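Local atomic coordinates of K41043 (Homo sapiens, PDB entry 6KBR), a protein that probably inhibits serine proteases as a Kazal-type domain related to SPINK2, offering a loop to the active site of its target enzyme. Residues R24-V29 against T36-C41; C30-S35 against H52-I57. One frame throughout, in Å; residues are numbered along the deposited sequence.

Contact 1: R24-V29 against T36-C41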
# COMPACT_ATOMS: atom_id res chain seq x y z
N ARG B 24 4.66 2.47 2.70
CA ARG B 24 4.16 1.28 3.33
C ARG B 24 4.47 -0.00 2.52
O ARG B 24 3.68 -0.96 2.52
CB ARG B 24 2.66 1.47 3.62
CG ARG B 24 2.53 2.22 4.94
CD ARG B 24 1.15 2.78 5.20
NE ARG B 24 1.09 3.28 6.61
CZ ARG B 24 -0.04 3.61 7.25
NH1 ARG B 24 -1.25 3.43 6.70
NH2 ARG B 24 0.06 4.09 8.46
N MET B 25 5.62 0.01 1.85
CA MET B 25 6.11 -1.18 1.17
C MET B 25 6.79 -2.06 2.22
O MET B 25 7.35 -1.56 3.18
CB MET B 25 7.10 -0.83 0.05
CG MET B 25 7.83 -2.00 -0.54
SD MET B 25 8.71 -1.46 -2.01
CE MET B 25 9.89 -2.81 -2.28
N TYR B 26 6.68 -3.37 2.06
CA TYR B 26 7.36 -4.31 2.95
C TYR B 26 8.71 -4.68 2.30
O TYR B 26 8.71 -5.32 1.30
CB TYR B 26 6.50 -5.54 3.23
CG TYR B 26 7.14 -6.49 4.26
CD1 TYR B 26 7.25 -6.14 5.61
CD2 TYR B 26 7.64 -7.75 3.87
CE1 TYR B 26 7.82 -7.02 6.53
CE2 TYR B 26 8.22 -8.62 4.79
CZ TYR B 26 8.30 -8.26 6.09
OH TYR B 26 8.89 -9.13 6.96
N ALA B 27 9.80 -4.16 2.85
CA ALA B 27 11.19 -4.42 2.44
C ALA B 27 12.04 -4.58 3.72
O ALA B 27 12.79 -3.69 4.07
CB ALA B 27 11.72 -3.27 1.59
N PRO B 28 11.90 -5.73 4.40
CA PRO B 28 12.41 -5.82 5.77
C PRO B 28 13.95 -5.75 5.94
O PRO B 28 14.73 -6.17 5.04
CB PRO B 28 11.78 -7.14 6.30
CG PRO B 28 11.67 -7.98 5.02
CD PRO B 28 11.24 -6.99 3.97
N VAL B 29 14.33 -5.17 7.07
CA VAL B 29 15.70 -5.16 7.56
C VAL B 29 15.79 -5.60 9.02
O VAL B 29 14.89 -5.39 9.80
CB VAL B 29 16.42 -3.81 7.38
CG1 VAL B 29 16.56 -3.50 5.89
CG2 VAL B 29 15.79 -2.69 8.22
N THR B 36 13.01 -7.04 13.61
CA THR B 36 12.93 -6.86 12.15
C THR B 36 12.07 -5.57 11.94
O THR B 36 11.09 -5.40 12.60
CB THR B 36 12.57 -8.18 11.35
OG1 THR B 36 11.62 -7.98 10.26
CG2 THR B 36 12.13 -9.21 12.18
N TYR B 37 12.58 -4.62 11.16
CA TYR B 37 11.85 -3.43 10.78
C TYR B 37 11.22 -3.64 9.40
O TYR B 37 11.88 -4.16 8.53
CB TYR B 37 12.78 -2.17 10.85
CG TYR B 37 13.05 -1.89 12.30
CD1 TYR B 37 14.12 -2.49 12.94
CD2 TYR B 37 12.16 -1.11 13.06
CE1 TYR B 37 14.33 -2.33 14.31
CE2 TYR B 37 12.35 -0.93 14.42
CZ TYR B 37 13.45 -1.55 15.05
OH TYR B 37 13.70 -1.34 16.41
N ALA B 38 9.94 -3.24 9.25
CA ALA B 38 9.21 -3.39 7.97
C ALA B 38 9.96 -2.79 6.74
O ALA B 38 9.87 -3.28 5.65
CB ALA B 38 7.80 -2.81 8.06
N ASN B 39 10.67 -1.72 6.97
CA ASN B 39 11.53 -1.15 5.98
C ASN B 39 12.56 -0.25 6.64
O ASN B 39 12.45 0.01 7.82
CB ASN B 39 10.72 -0.41 4.91
CG ASN B 39 9.69 0.53 5.49
OD1 ASN B 39 9.99 1.34 6.38
ND2 ASN B 39 8.49 0.47 4.97
N GLU B 40 13.54 0.19 5.89
CA GLU B 40 14.62 0.99 6.46
C GLU B 40 14.12 2.32 6.98
O GLU B 40 14.64 2.81 7.96
CB GLU B 40 15.76 1.23 5.45
CG GLU B 40 17.03 1.83 6.08
CD GLU B 40 18.28 1.62 5.17
OE1 GLU B 40 18.37 0.57 4.46
OE2 GLU B 40 19.15 2.53 5.20
N CYS B 41 13.13 2.90 6.33
CA CYS B 41 12.57 4.15 6.76
C CYS B 41 11.99 4.00 8.17
O CYS B 41 12.18 4.89 9.03
CB CYS B 41 11.56 4.68 5.76
SG CYS B 41 10.81 6.28 6.20
O HOH W 1 13.82 -1.24 3.49
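Val29 and Tyr37 form an antiparallel hydrogen-bonded pair where the loop 24-29 of the Kazal fold runs into its small β-sheet. Tyr37 N gives its hydrogen to Val29 O at 2.8 Å, and Val29 N returns one to Tyr37 O at 3.0 Å. This is the tightly packed end. With Val29 CG1 anti to the carbonyl carbon (chi1 -64°), CG2 occupies the position between backbone N and carbonyl carbon and meets Tyr37 CB at 4.0 Å, the two side chains crossing at about a right angle. Leu43 of helix 40-50 packs against both.

Further back, backbone and amide hydrogen bonds hold the loop, with light apolar packing beside them. Ala38 O accepts from Ala27 N at 2.9 Å, and Ala38 CB rests against Tyr26 CD1. One face of the Tyr26 ring takes Pro28 CD, offset toward the rim. Asn39, the N-cap of helix 40-50, points ND2 at Met25 O (2.9 Å), with the acceptor only 9° out of its amide plane. ND2 also makes a weak bond to Asn23 O, while OD1 is engaged by Thr42 OG1, which would resist a flip of the amide. Such an asparagine bracing the reactive-site loop is characteristic of Kazal inhibitors. Arg24 points away from 36-41 and pairs instead with an acidic side chain of another protein's chain, consistent with a P1 residue in a protease pocket.

The Ala27 side is looser, its CB 4.5 Å from Asn39 CB. There a water donates to Ala27 O at 2.7 Å and accepts from Glu40 N at 2.8 Å.

Contact 2: C30-S35 against H52-I57; sequences CGSDMS and HNIKII
Ser32 turns its hydroxyl onto the backbone of Lys55 while its CB faces Ile57, so one small side chain meets both a polar and an aliphatic neighbour. OG, placed between the backbone N and the carbonyl carbon (chi1 48°), accepts from Lys55 N at 2.8 Å; Ser32 N in turn donates to Lys55 O at 2.7 Å, the donor tilted 28° from the carbonyl plane. Ile57 CD1 lies 3.7 Å from Ser32 CB. These bonds continue the antiparallel pairing of strands 29-31 and 56-59, where Gly31 and Ile56 form a non-hydrogen-bonded pair and Ile57 N reaches Cys30 O at 2.9 Å.

Beyond the strand, a type I turn from Gly31 to Met34 brings Asp33 against Ile54. The two side chains cross obliquely: Ile54 CD1 approaches Asp33 OD2 at 3.5 Å, and Ile54 CG2 lies 3.7 Å from Asp33 OD1. OD1 also closes an Asx turn, met by Ser35 N from above the carboxylate plane, while OD2 is hydrogen-bonded to Tyr37 OH. An alanine in place of Asp33 would probably leave Ser35 N and Tyr37 OH without these acceptors and open a gap beside Ile54 CD1.

With neutral donors at both oxygens, the carboxylate is likely to stay ionised, its negative charge stabilised by the bonds from Ser35 N and with Tyr37 OH; Ile54 meets it through aliphatic carbon alone.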
# COMPACT_ATOMS: atom_id res chain seq x y z
N CYS B 30 16.89 -6.22 9.37
CA CYS B 30 17.06 -6.77 10.71
C CYS B 30 17.96 -5.81 11.49
O CYS B 30 19.06 -5.54 11.08
CB CYS B 30 17.73 -8.14 10.66
SG CYS B 30 18.02 -8.77 12.34
N GLY B 31 17.46 -5.27 12.59
CA GLY B 31 18.20 -4.30 13.36
C GLY B 31 19.12 -4.99 14.37
O GLY B 31 18.89 -6.13 14.76
N SER B 32 20.18 -4.29 14.77
CA SER B 32 21.10 -4.74 15.84
C SER B 32 20.36 -4.88 17.21
O SER B 32 20.88 -5.50 18.15
CB SER B 32 22.30 -3.80 15.97
OG SER B 32 21.83 -2.48 16.02
N ASP B 33 19.18 -4.28 17.32
CA ASP B 33 18.31 -4.51 18.44
C ASP B 33 17.49 -5.77 18.44
O ASP B 33 16.71 -5.93 19.35
CB ASP B 33 17.38 -3.32 18.59
CG ASP B 33 16.43 -3.16 17.43
OD1 ASP B 33 16.62 -3.83 16.38
OD2 ASP B 33 15.57 -2.31 17.58
N MET B 34 17.69 -6.66 17.47
CA MET B 34 16.96 -7.94 17.37
C MET B 34 15.50 -7.81 16.92
O MET B 34 14.73 -8.77 17.03
CB MET B 34 17.06 -8.73 18.66
CG MET B 34 18.50 -8.91 19.14
SD MET B 34 18.61 -10.29 20.30
CE MET B 34 20.34 -10.70 20.12
N SER B 35 15.15 -6.66 16.34
CA SER B 35 13.83 -6.44 15.80
C SER B 35 13.96 -6.42 14.30
O SER B 35 14.88 -5.80 13.75
CB SER B 35 13.27 -5.10 16.27
OG SER B 35 12.79 -5.16 17.59
N HIS B 52 18.33 6.27 20.17
CA HIS B 52 19.54 5.44 20.09
C HIS B 52 19.74 4.97 18.67
O HIS B 52 18.77 4.62 18.00
CB HIS B 52 19.40 4.22 21.04
CG HIS B 52 19.45 4.61 22.47
ND1 HIS B 52 18.31 4.87 23.22
CD2 HIS B 52 20.50 4.90 23.27
CE1 HIS B 52 18.66 5.26 24.43
NE2 HIS B 52 19.98 5.30 24.48
N ASN B 53 20.99 4.91 18.22
CA ASN B 53 21.30 4.40 16.89
C ASN B 53 21.07 2.91 16.85
O ASN B 53 21.21 2.21 17.84
CB ASN B 53 22.72 4.76 16.48
CG ASN B 53 22.90 6.26 16.29
OD1 ASN B 53 21.98 6.95 15.91
ND2 ASN B 53 24.09 6.77 16.55
N ILE B 54 20.68 2.41 15.69
CA ILE B 54 20.44 0.98 15.53
C ILE B 54 21.03 0.63 14.19
O ILE B 54 20.81 1.34 13.21
CB ILE B 54 18.92 0.60 15.65
CG1 ILE B 54 18.32 1.14 16.96
CG2 ILE B 54 18.74 -0.93 15.53
CD1 ILE B 54 16.83 0.89 17.15
N LYS B 55 21.84 -0.43 14.15
CA LYS B 55 22.52 -0.82 12.94
C LYS B 55 21.70 -1.87 12.24
O LYS B 55 20.85 -2.48 12.84
CB LYS B 55 23.91 -1.40 13.21
CG LYS B 55 24.76 -0.57 14.15
CD LYS B 55 25.12 0.78 13.56
CE LYS B 55 26.57 0.77 13.12
NZ LYS B 55 26.97 2.09 12.57
N ILE B 56 21.96 -2.04 10.97
CA ILE B 56 21.34 -3.08 10.21
C ILE B 56 22.30 -4.26 10.11
O ILE B 56 23.31 -4.15 9.46
CB ILE B 56 20.91 -2.63 8.82
CG1 ILE B 56 19.79 -1.57 8.97
CG2 ILE B 56 20.42 -3.87 8.05
CD1 ILE B 56 19.26 -0.96 7.69
N ILE B 57 21.91 -5.36 10.73
CA ILE B 57 22.67 -6.59 10.79
C ILE B 57 22.62 -7.24 9.41
O ILE B 57 23.63 -7.66 8.90
CB ILE B 57 22.08 -7.52 11.89
CG1 ILE B 57 22.23 -6.85 13.24
CG2 ILE B 57 22.73 -8.89 11.90
CD1 ILE B 57 23.61 -6.30 13.54

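How the contacts relate
Both contacts build on strand 29-31, the middle strand of the sheet: contact 1 joins it to strand 36-37, contact 2 to strand 56-59. Half of the touching residues of contact 1 are buried, against two of eight in contact 2, which lies nearer the surface; their centres are about 12 Å apart. Contact 1 reaches from the sheet to the start of helix 40-50 and faces another protein's chain, where a side-chain amide and a water support the loop. Contact 2 touches no other chain of the assembly and relies on strand pairing, a serine hydroxyl, and a turn carboxylate lying against Ile54. Among the places where they meet, Val29 CG2 packs on Ile56 CD1 at 3.9 Å.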